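Long-range contacts in putative signal recognition particle protein (Chaetomium thermophilum, PDB 5CK4), which binds GDP as the beta subunit of the signal recognition particle receptor, an Arf-like GTPase of the endoplasmic reticulum membrane, where it probably serves protein translocation: residues 169-174 with 219-224; 23-28 with 114-119; 180-185 with 234-239. All blocks are in the same frame, centred on the assembly; numbering follows the deposited sequence.

Contact 1 (169-174 with 219-224). With GDP (guanosine-5'-diphosphate), chain C.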
loop_
_atom_site.group_PDB
_atom_site.type_symbol
_atom_site.label_atom_id
_atom_site.label_comp_id
_atom_site.label_asym_id
_atom_site.label_seq_id
_atom_site.Cartn_x
_atom_site.Cartn_y
_atom_site.Cartn_z
ATOM N N LEU A 169 -1.232 -1.999 7.685
ATOM C CA LEU A 169 -0.385 -2.054 8.872
ATOM C C LEU A 169 -1.251 -2.241 10.121
ATOM O O LEU A 169 -2.456 -1.946 10.108
ATOM C CB LEU A 169 0.494 -0.791 8.999
ATOM C CG LEU A 169 -0.235 0.576 9.090
ATOM C CD1 LEU A 169 -0.646 0.918 10.547
ATOM C CD2 LEU A 169 0.637 1.677 8.514
ATOM N N ASP A 170 -0.615 -2.711 11.190
ATOM C CA ASP A 170 -1.254 -2.887 12.488
ATOM C C ASP A 170 -1.155 -1.571 13.263
ATOM O O ASP A 170 -0.084 -1.219 13.750
ATOM C CB ASP A 170 -0.540 -4.032 13.232
ATOM C CG ASP A 170 -1.174 -4.366 14.565
ATOM O OD1 ASP A 170 -1.930 -3.536 15.111
ATOM O OD2 ASP A 170 -0.902 -5.470 15.082
ATOM N N ALA A 171 -2.265 -0.837 13.372
ATOM C CA ALA A 171 -2.229 0.460 14.041
ATOM C C ALA A 171 -1.995 0.340 15.544
ATOM O O ALA A 171 -1.610 1.320 16.192
ATOM C CB ALA A 171 -3.506 1.291 13.757
ATOM N N ALA A 172 -2.235 -0.848 16.100
ATOM C CA ALA A 172 -1.991 -1.065 17.520
ATOM C C ALA A 172 -0.505 -1.317 17.795
ATOM O O ALA A 172 0.041 -0.826 18.782
ATOM C CB ALA A 172 -2.844 -2.208 18.062
ATOM N N ALA A 173 0.135 -2.078 16.910
ATOM C CA ALA A 173 1.547 -2.398 17.057
ATOM C C ALA A 173 2.371 -1.145 16.887
ATOM O O ALA A 173 3.437 -1.015 17.468
ATOM C CB ALA A 173 1.974 -3.442 16.048
ATOM N N LEU A 174 1.860 -0.236 16.067
ATOM C CA LEU A 174 2.476 1.062 15.828
ATOM C C LEU A 174 2.631 1.864 17.121
ATOM O O LEU A 174 3.503 2.724 17.228
ATOM C CB LEU A 174 1.628 1.835 14.819
ATOM C CG LEU A 174 2.304 2.840 13.896
ATOM C CD1 LEU A 174 3.456 2.189 13.177
ATOM C CD2 LEU A 174 1.286 3.378 12.894
ATOM N N ASN A 219 -5.102 -0.627 10.081
ATOM C CA ASN A 219 -5.970 -1.704 10.554
ATOM C C ASN A 219 -5.999 -1.852 12.083
ATOM O O ASN A 219 -5.152 -1.298 12.785
ATOM C CB ASN A 219 -5.523 -3.041 9.931
ATOM C CG ASN A 219 -6.572 -4.136 10.061
ATOM O OD1 ASN A 219 -7.767 -3.853 10.132
ATOM N ND2 ASN A 219 -6.128 -5.394 10.093
ATOM N N LYS A 220 -6.965 -2.643 12.564
ATOM C CA LYS A 220 -7.143 -2.986 13.985
ATOM C C LYS A 220 -7.614 -1.798 14.831
ATOM O O LYS A 220 -7.271 -1.701 16.007
ATOM C CB LYS A 220 -5.885 -3.667 14.603
ATOM C CG LYS A 220 -5.249 -4.759 13.691
ATOM C CD LYS A 220 -4.357 -5.733 14.438
ATOM C CE LYS A 220 -3.661 -6.691 13.460
ATOM N NZ LYS A 220 -2.749 -7.678 14.165
ATOM N N GLN A 221 -8.413 -0.906 14.245
ATOM C CA GLN A 221 -8.966 0.222 15.004
ATOM C C GLN A 221 -9.993 -0.196 16.075
ATOM O O GLN A 221 -10.438 0.633 16.869
ATOM C CB GLN A 221 -9.573 1.281 14.077
ATOM C CG GLN A 221 -8.559 1.985 13.190
ATOM C CD GLN A 221 -7.634 2.900 13.963
ATOM O OE1 GLN A 221 -8.026 3.507 14.953
ATOM N NE2 GLN A 221 -6.391 3.017 13.496
ATOM N N ASP A 222 -10.335 -1.478 16.113
ATOM C CA ASP A 222 -11.184 -2.010 17.178
ATOM C C ASP A 222 -10.422 -2.029 18.505
ATOM O O ASP A 222 -11.020 -1.964 19.568
ATOM C CB ASP A 222 -11.662 -3.417 16.826
ATOM C CG ASP A 222 -10.508 -4.368 16.509
ATOM O OD1 ASP A 222 -9.710 -4.050 15.600
ATOM O OD2 ASP A 222 -10.411 -5.430 17.162
ATOM N N LEU A 223 -9.096 -2.119 18.434
ATOM C CA LEU A 223 -8.275 -2.215 19.639
ATOM C C LEU A 223 -8.147 -0.864 20.320
ATOM O O LEU A 223 -7.945 0.151 19.658
ATOM C CB LEU A 223 -6.884 -2.763 19.298
ATOM C CG LEU A 223 -6.868 -4.208 18.778
ATOM C CD1 LEU A 223 -5.442 -4.633 18.391
ATOM C CD2 LEU A 223 -7.426 -5.148 19.815
ATOM N N PHE A 224 -8.254 -0.844 21.646
ATOM C CA PHE A 224 -8.184 0.419 22.376
ATOM C C PHE A 224 -6.833 1.117 22.253
ATOM O O PHE A 224 -6.747 2.337 22.404
ATOM C CB PHE A 224 -8.554 0.221 23.850
ATOM C CG PHE A 224 -10.027 0.095 24.080
ATOM C CD1 PHE A 224 -10.845 1.210 24.022
ATOM C CD2 PHE A 224 -10.603 -1.140 24.333
ATOM C CE1 PHE A 224 -12.215 1.099 24.224
ATOM C CE2 PHE A 224 -11.968 -1.257 24.536
ATOM C CZ PHE A 224 -12.774 -0.137 24.481
HETATM P PB GDP C . -1.118 -11.289 7.863
HETATM O O1B GDP C . -1.681 -12.102 6.734
HETATM O O2B GDP C . -0.861 -9.868 7.385
HETATM O O3B GDP C . 0.188 -11.833 8.394
HETATM O O3A GDP C . -2.147 -11.170 9.088
HETATM P PA GDP C . -3.310 -12.210 9.507
HETATM O O1A GDP C . -4.451 -12.149 8.541
HETATM O O2A GDP C . -2.783 -13.608 9.715
HETATM O "O5'" GDP C . -3.695 -11.487 10.874
HETATM C "C5'" GDP C . -2.754 -11.430 11.935
HETATM C "C4'" GDP C . -3.534 -11.439 13.240
HETATM O "O4'" GDP C . -4.212 -10.191 13.395
HETATM C "C3'" GDP C . -4.605 -12.521 13.263
HETATM O "O3'" GDP C . -4.687 -13.000 14.606
HETATM C "C2'" GDP C . -5.888 -11.778 12.941
HETATM O "O2'" GDP C . -7.041 -12.373 13.531
HETATM C "C1'" GDP C . -5.613 -10.432 13.575
HETATM N N9 GDP C . -6.395 -9.343 12.954
HETATM C C8 GDP C . -6.550 -9.080 11.639
HETATM N N7 GDP C . -7.322 -7.970 11.467
HETATM C C5 GDP C . -7.637 -7.512 12.688
HETATM C C6 GDP C . -8.428 -6.397 13.227
HETATM O O6 GDP C . -8.971 -5.583 12.444
HETATM N N1 GDP C . -8.499 -6.273 14.566
HETATM C C2 GDP C . -7.911 -7.144 15.416
HETATM N N2 GDP C . -8.041 -6.964 16.753
HETATM N N3 GDP C . -7.176 -8.198 14.989
HETATM C C4 GDP C . -7.022 -8.421 13.661
#
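The extended side chain of Lys220 passes across the carboxylate of Asp170 while its CB and CG lie over the guanine of GDP, with CG above C6 of the ring. Lys220 belongs to the NKxD motif, Asn219 to Asp222, which begins on the last residue of strand 214-219 of the P-loop GTPase sheet and reads the base. Asp170 has CG anti to its backbone N (chi1 -176°), and both carboxylate oxygens touch the lysine chain. OD1 packs 3.3 Å from Lys220 CD, and OD2 forms a salt bridge with Lys220 NZ at 3.0 Å, the ammonium standing above the carboxylate plane, 67° out of it. The same NZ donates to the ribose O4' of GDP, also at 3.0 Å, and to the P-loop carbonyl of Gly29, so carboxylate, sugar and backbone together fix the end of the chain.

The other oxygen of Asp170 is tied to its own segment. OD1 accepts from Ala172 N at 2.9 Å in an Asx turn and from Ala173 N, both donors on the carboxylate face opposite Lys220 NZ. Parallel strand pairing continues up to this point: Asn219 N binds Leu169 O, and Ala171 N binds Asn219 O at 3.0 Å, after which the chains diverge. Further along, Ala172 CB rests 3.6 Å from Leu223 CD1, whose isobutyl group also packs against the exocyclic amine of the guanine. The ND2 of Asn219 donates to the carbonyl of Ala30, linking the motif to the P-loop. Asp222 supplies a matched pair of acceptors for the guanine: GDP N1 points almost straight at Asp222 OD1 (2.7 Å, 173°), while GDP N2 reaches Asp222 OD2 at 2.9 Å.

Contact 2 (23-28 with 114-119). With GDP (guanosine-5'-diphosphate), chain C.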
loop_
_atom_site.group_PDB
_atom_site.type_symbol
_atom_site.label_atom_id
_atom_site.label_comp_id
_atom_site.label_asym_id
_atom_site.label_seq_id
_atom_site.Cartn_x
_atom_site.Cartn_y
_atom_site.Cartn_z
ATOM N N LEU A 23 -2.983 -4.706 -5.365
ATOM C CA LEU A 23 -1.996 -5.391 -4.528
ATOM C C LEU A 23 -2.192 -5.071 -3.055
ATOM O O LEU A 23 -2.227 -3.907 -2.649
ATOM C CB LEU A 23 -0.553 -5.034 -4.925
ATOM C CG LEU A 23 0.066 -5.770 -6.116
ATOM C CD1 LEU A 23 1.450 -5.218 -6.409
ATOM C CD2 LEU A 23 0.131 -7.276 -5.864
ATOM N N LEU A 24 -2.293 -6.118 -2.253
ATOM C CA LEU A 24 -2.392 -5.966 -0.813
ATOM C C LEU A 24 -0.999 -6.244 -0.222
ATOM O O LEU A 24 -0.507 -7.371 -0.278
ATOM C CB LEU A 24 -3.450 -6.936 -0.278
ATOM C CG LEU A 24 -3.672 -6.946 1.240
ATOM C CD1 LEU A 24 -4.036 -5.557 1.730
ATOM C CD2 LEU A 24 -4.747 -7.968 1.619
ATOM N N ILE A 25 -0.370 -5.203 0.317
ATOM C CA ILE A 25 1.031 -5.226 0.734
ATOM C C ILE A 25 1.109 -4.850 2.216
ATOM O O ILE A 25 0.317 -4.041 2.682
ATOM C CB ILE A 25 1.823 -4.148 -0.050
ATOM C CG1 ILE A 25 1.834 -4.458 -1.545
ATOM C CG2 ILE A 25 3.263 -4.023 0.435
ATOM C CD1 ILE A 25 2.597 -3.401 -2.361
ATOM N N GLY A 26 2.062 -5.416 2.954
ATOM C CA GLY A 26 2.296 -4.977 4.323
ATOM C C GLY A 26 3.082 -5.992 5.123
ATOM O O GLY A 26 3.247 -7.132 4.685
ATOM N N PRO A 27 3.567 -5.590 6.308
ATOM C CA PRO A 27 4.348 -6.529 7.118
ATOM C C PRO A 27 3.468 -7.665 7.622
ATOM O O PRO A 27 2.246 -7.517 7.693
ATOM C CB PRO A 27 4.822 -5.674 8.296
ATOM C CG PRO A 27 3.810 -4.571 8.404
ATOM C CD PRO A 27 3.341 -4.303 6.995
ATOM N N SER A 28 4.085 -8.785 7.972
ATOM C CA SER A 28 3.344 -9.897 8.550
ATOM C C SER A 28 2.590 -9.456 9.809
ATOM O O SER A 28 3.065 -8.604 10.550
ATOM C CB SER A 28 4.299 -11.034 8.891
ATOM O OG SER A 28 4.953 -11.504 7.726
ATOM N N ILE A 114 -5.129 -8.895 -4.306
ATOM C CA ILE A 114 -3.976 -9.793 -4.415
ATOM C C ILE A 114 -3.065 -9.750 -3.189
ATOM O O ILE A 114 -2.275 -8.819 -3.011
ATOM C CB ILE A 114 -3.123 -9.478 -5.665
ATOM C CG1 ILE A 114 -4.009 -9.364 -6.908
ATOM C CG2 ILE A 114 -2.013 -10.519 -5.843
ATOM C CD1 ILE A 114 -4.964 -10.528 -7.106
ATOM N N ASP A 115 -3.183 -10.775 -2.352
ATOM C CA ASP A 115 -2.387 -10.907 -1.138
ATOM C C ASP A 115 -0.924 -11.150 -1.527
ATOM O O ASP A 115 -0.659 -11.857 -2.483
ATOM C CB ASP A 115 -2.925 -12.088 -0.323
ATOM C CG ASP A 115 -2.360 -12.146 1.074
ATOM O OD1 ASP A 115 -1.759 -11.149 1.524
ATOM O OD2 ASP A 115 -2.535 -13.190 1.729
ATOM N N THR A 116 0.010 -10.528 -0.812
ATOM C CA THR A 116 1.445 -10.727 -1.044
ATOM C C THR A 116 2.116 -11.063 0.283
ATOM O O THR A 116 1.595 -10.711 1.346
ATOM C CB THR A 116 2.120 -9.472 -1.638
ATOM O OG1 THR A 116 1.961 -8.369 -0.733
ATOM C CG2 THR A 116 1.509 -9.118 -2.974
ATOM N N PRO A 117 3.266 -11.756 0.238
ATOM C CA PRO A 117 3.893 -12.120 1.518
ATOM C C PRO A 117 4.499 -10.924 2.248
ATOM O O PRO A 117 5.000 -9.983 1.627
ATOM C CB PRO A 117 4.972 -13.136 1.113
ATOM C CG PRO A 117 5.204 -12.897 -0.357
ATOM C CD PRO A 117 3.883 -12.453 -0.909
ATOM N N GLY A 118 4.447 -10.963 3.573
ATOM C CA GLY A 118 4.992 -9.885 4.366
ATOM C C GLY A 118 6.440 -10.075 4.779
ATOM O O GLY A 118 7.089 -9.112 5.181
ATOM N N HIS A 119 6.958 -11.298 4.668
ATOM C CA HIS A 119 8.313 -11.570 5.141
ATOM C C HIS A 119 9.335 -10.729 4.374
ATOM O O HIS A 119 9.274 -10.647 3.148
ATOM C CB HIS A 119 8.654 -13.060 5.051
ATOM C CG HIS A 119 9.865 -13.438 5.845
ATOM N ND1 HIS A 119 11.148 -13.160 5.423
ATOM C CD2 HIS A 119 9.989 -14.037 7.055
ATOM C CE1 HIS A 119 12.009 -13.583 6.333
ATOM N NE2 HIS A 119 11.333 -14.118 7.333
HETATM P PB GDP C . -1.118 -11.289 7.863
HETATM O O1B GDP C . -1.681 -12.102 6.734
HETATM O O2B GDP C . -0.861 -9.868 7.385
HETATM O O3B GDP C . 0.188 -11.833 8.394
HETATM O O3A GDP C . -2.147 -11.170 9.088
HETATM P PA GDP C . -3.310 -12.210 9.507
HETATM O O1A GDP C . -4.451 -12.149 8.541
HETATM O O2A GDP C . -2.783 -13.608 9.715
HETATM O "O5'" GDP C . -3.695 -11.487 10.874
HETATM C "C5'" GDP C . -2.754 -11.430 11.935
HETATM C "C4'" GDP C . -3.534 -11.439 13.240
HETATM O "O4'" GDP C . -4.212 -10.191 13.395
HETATM C "C3'" GDP C . -4.605 -12.521 13.263
HETATM O "O3'" GDP C . -4.687 -13.000 14.606
HETATM C "C2'" GDP C . -5.888 -11.778 12.941
HETATM O "O2'" GDP C . -7.041 -12.373 13.531
HETATM C "C1'" GDP C . -5.613 -10.432 13.575
HETATM N N9 GDP C . -6.395 -9.343 12.954
HETATM C C8 GDP C . -6.550 -9.080 11.639
HETATM N N7 GDP C . -7.322 -7.970 11.467
HETATM C C5 GDP C . -7.637 -7.512 12.688
HETATM C C6 GDP C . -8.428 -6.397 13.227
HETATM O O6 GDP C . -8.971 -5.583 12.444
HETATM N N1 GDP C . -8.499 -6.273 14.566
HETATM C C2 GDP C . -7.911 -7.144 15.416
HETATM N N2 GDP C . -8.041 -6.964 16.753
HETATM N N3 GDP C . -7.176 -8.198 14.989
HETATM C C4 GDP C . -7.022 -8.421 13.661
HETATM O O HOH W 1 3.612 -7.654 1.329
HETATM O O HOH W 2 6.847 -8.663 8.419
HETATM O O HOH W 3 2.571 -11.724 5.662
#
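Leu24 and Thr116 carry the polar part of this contact, where two parallel strands end and continue as the P-loop (Gly26 onward) and as the DxxG motif of switch II (Asp115 to Gly118). Among direct hydrogen bonds, Leu24 N to Ile114 O is short and nearly straight (2.8 Å, 168°). The carbonyl of Leu24 is then gripped twice by one residue: Thr116 OG1 donates to Leu24 O at 2.7 Å, and Thr116 N adds a weak bond to the same oxygen. The hydroxyl gets there because OG1 stands between the backbone N and the carbonyl carbon (chi1 60°); CG2 is anti to the carbonyl carbon, beside the backbone N.

That methyl opens the apolar part. Leu23 CD2 packs 3.7 Å from Thr116 CG2, the two side chains crossing at about a right angle, and 3.9 Å from Ile114 CG2 on the same face of the sheet. Leu24 lies on the other face with Asp115, whose carboxylate approaches Lys32 and Thr33 of the nucleotide site.

Beyond the strands, backbone packing and water take over. Gly118, with no side chain, has its CA 3.3 Å from Gly26 O, close against the backbone from Gly26 to Ser28. One water accepts from Gly26 N and is bonded to Thr116 OG1 (2.7 Å) and Pro117 O. A second accepts from Ser28 N at 2.8 Å and donates to Gly118 O; a third lies between Ser28 OG and Gly118 N, the latter bond weak.

Gly118 binds GTP in another structure of this protein. Direct bonds thus hold the strand ends together, whereas Ser28 and Gly118 are bridged by two waters, one of them beside the diphosphate, consistent with a switch segment that can shift between nucleotide states.

Contact 3 (180-185 with 234-239); sequences DYLSQT and SRLEHE
Leu182 drives its CD1 methyl into the surface of helix 234-239, meeting Arg235 O at 4.0 Å, Leu236 CD2 at 4.1 Å and Glu239 CB at 4.2 Å. CG is anti to the backbone N (chi1 168°); from there a single methyl, CD1, touches all three neighbours. Leu236 brings its CD2 methyl obliquely to the meeting, from a CB that starts off to one side. Arg235 contributes its backbone carbonyl and, more distantly, CB, while the end of its side chain leads away from helix 180-185.

Glu239 takes a bent form. CG is anti to the backbone N, and the bend at chi2 (72°) brings CD round beside Ser183, in the first turn of helix 180-201. Its OE2 comes 3.4 Å from Ser183 OG, although that hydroxyl bonds to the carbonyl of Gly179 and OE2 forms a salt bridge with Arg242. A water donates to Glu239 OE2 at 3.0 Å and also to Ser183 O, the second leg being doubtfully short.

The two helices are those that follow neighbouring parallel strands 159-170 and 214-219 of the P-loop GTPase fold, and they lie on the same side of the sheet: Thr185 and Leu236 both touch Leu169. Their short segments approach to 10.1 Å between axes, at a crossing angle of -62°. The touching residues are few, Leu182 and Ser183 against Arg235, Leu236 and Glu239, and the two segments bury 251 Å² in total.

On the sheet side of helix 180-185, Thr185 OG1 donates to Tyr181 O at 2.8 Å and stands over the centre of the Tyr181 ring. Thr185 N reaches the same carbonyl from its opposite face.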
loop_
_atom_site.group_PDB
_atom_site.type_symbol
_atom_site.label_atom_id
_atom_site.label_comp_id
_atom_site.label_asym_id
_atom_site.label_seq_id
_atom_site.Cartn_x
_atom_site.Cartn_y
_atom_site.Cartn_z
ATOM N N ASP A 180 10.130 0.095 17.217
ATOM C CA ASP A 180 10.565 -0.919 16.256
ATOM C C ASP A 180 9.596 -1.119 15.092
ATOM O O ASP A 180 10.005 -1.111 13.931
ATOM C CB ASP A 180 10.801 -2.254 16.956
ATOM C CG ASP A 180 12.138 -2.310 17.649
ATOM O OD1 ASP A 180 12.858 -1.288 17.614
ATOM O OD2 ASP A 180 12.466 -3.369 18.228
ATOM N N TYR A 181 8.318 -1.323 15.407
ATOM C CA TYR A 181 7.316 -1.550 14.373
ATOM C C TYR A 181 7.169 -0.350 13.453
ATOM O O TYR A 181 7.089 -0.513 12.238
ATOM C CB TYR A 181 5.958 -1.904 14.981
ATOM C CG TYR A 181 4.935 -2.340 13.958
ATOM C CD1 TYR A 181 4.952 -3.630 13.437
ATOM C CD2 TYR A 181 3.949 -1.463 13.506
ATOM C CE1 TYR A 181 4.008 -4.032 12.491
ATOM C CE2 TYR A 181 3.011 -1.859 12.569
ATOM C CZ TYR A 181 3.040 -3.146 12.074
ATOM O OH TYR A 181 2.099 -3.537 11.140
ATOM N N LEU A 182 7.134 0.854 14.023
ATOM C CA LEU A 182 7.087 2.063 13.202
ATOM C C LEU A 182 8.239 2.101 12.195
ATOM O O LEU A 182 8.024 2.330 10.999
ATOM C CB LEU A 182 7.111 3.328 14.074
ATOM C CG LEU A 182 7.354 4.621 13.280
ATOM C CD1 LEU A 182 6.202 4.897 12.317
ATOM C CD2 LEU A 182 7.563 5.797 14.210
ATOM N N SER A 183 9.449 1.842 12.677
ATOM C CA SER A 183 10.646 1.926 11.839
ATOM C C SER A 183 10.647 0.892 10.721
ATOM O O SER A 183 10.943 1.210 9.564
ATOM C CB SER A 183 11.911 1.752 12.689
ATOM O OG SER A 183 12.066 2.840 13.581
ATOM N N GLN A 184 10.332 -0.352 11.072
ATOM C CA GLN A 184 10.374 -1.435 10.092
ATOM C C GLN A 184 9.245 -1.321 9.076
ATOM O O GLN A 184 9.430 -1.571 7.887
ATOM C CB GLN A 184 10.372 -2.799 10.792
ATOM C CG GLN A 184 11.658 -3.040 11.558
ATOM C CD GLN A 184 11.718 -4.392 12.251
ATOM O OE1 GLN A 184 10.849 -5.247 12.066
ATOM N NE2 GLN A 184 12.756 -4.590 13.058
ATOM N N THR A 185 8.072 -0.923 9.548
ATOM C CA THR A 185 6.933 -0.720 8.665
ATOM C C THR A 185 7.151 0.449 7.717
ATOM O O THR A 185 6.839 0.363 6.526
ATOM C CB THR A 185 5.646 -0.486 9.490
ATOM O OG1 THR A 185 5.414 -1.628 10.319
ATOM C CG2 THR A 185 4.445 -0.264 8.594
ATOM N N SER A 234 0.844 11.305 10.542
ATOM C CA SER A 234 1.951 12.173 10.942
ATOM C C SER A 234 3.186 11.383 11.404
ATOM O O SER A 234 4.317 11.769 11.110
ATOM C CB SER A 234 1.511 13.183 12.012
ATOM O OG SER A 234 1.158 12.536 13.217
ATOM N N ARG A 235 2.982 10.274 12.099
ATOM C CA ARG A 235 4.119 9.458 12.538
ATOM C C ARG A 235 4.854 8.812 11.364
ATOM O O ARG A 235 6.089 8.745 11.350
ATOM C CB ARG A 235 3.674 8.393 13.530
ATOM C CG ARG A 235 3.340 8.995 14.880
ATOM C CD ARG A 235 3.197 7.946 15.947
ATOM N NE ARG A 235 2.533 8.507 17.112
ATOM C CZ ARG A 235 2.188 7.803 18.186
ATOM N NH1 ARG A 235 2.450 6.505 18.243
ATOM N NH2 ARG A 235 1.582 8.404 19.201
ATOM N N LEU A 236 4.095 8.336 10.392
ATOM C CA LEU A 236 4.694 7.776 9.174
ATOM C C LEU A 236 5.438 8.846 8.382
ATOM O O LEU A 236 6.544 8.602 7.884
ATOM C CB LEU A 236 3.633 7.119 8.291
ATOM C CG LEU A 236 3.059 5.754 8.726
ATOM C CD1 LEU A 236 1.966 5.319 7.765
ATOM C CD2 LEU A 236 4.136 4.681 8.827
ATOM N N GLU A 237 4.834 10.027 8.267
ATOM C CA GLU A 237 5.439 11.118 7.504
ATOM C C GLU A 237 6.762 11.543 8.119
ATOM O O GLU A 237 7.747 11.796 7.413
ATOM C CB GLU A 237 4.486 12.313 7.419
ATOM C CG GLU A 237 3.409 12.101 6.361
ATOM C CD GLU A 237 2.325 13.133 6.403
ATOM O OE1 GLU A 237 2.186 13.828 7.437
ATOM O OE2 GLU A 237 1.605 13.254 5.390
ATOM N N HIS A 238 6.791 11.628 9.438
ATOM C CA HIS A 238 8.035 11.980 10.096
ATOM C C HIS A 238 9.086 10.880 9.936
ATOM O O HIS A 238 10.275 11.166 9.768
ATOM C CB HIS A 238 7.800 12.352 11.561
ATOM C CG HIS A 238 7.241 13.735 11.743
ATOM N ND1 HIS A 238 5.891 13.985 11.864
ATOM C CD2 HIS A 238 7.850 14.944 11.799
ATOM C CE1 HIS A 238 5.693 15.284 12.006
ATOM N NE2 HIS A 238 6.866 15.889 11.970
ATOM N N GLU A 239 8.663 9.623 9.945
ATOM C CA GLU A 239 9.651 8.559 9.803
ATOM C C GLU A 239 10.196 8.473 8.374
ATOM O O GLU A 239 11.391 8.262 8.182
ATOM C CB GLU A 239 9.102 7.217 10.281
ATOM C CG GLU A 239 10.108 6.079 10.210
ATOM C CD GLU A 239 11.221 6.145 11.253
ATOM O OE1 GLU A 239 11.224 7.054 12.106
ATOM O OE2 GLU A 239 12.106 5.272 11.203
HETATM O O HOH W 4 12.855 2.893 9.478
#

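In the fold
From the N terminus, contact 2 comes first: it joins strand 21-25 to strand 112-115, closing a long loop that includes helix 32-40 and the unmodelled residues 42-94, before either other contact opens. Contacts 1 and 3 then cross, since their segments alternate along the chain. Contact 1 joins the end of strand 159-170 to the loop after strand 214-219; contact 3 joins the helices that follow those strands. Tyr181 of contact 3 connects all three, its OH lying 2.8 Å from Asp170 N of contact 1 in a probable hydrogen bond and packing against Pro27 of contact 2. Contact 1 reaches the base and ribose of GDP; contact 2 lies by its diphosphate.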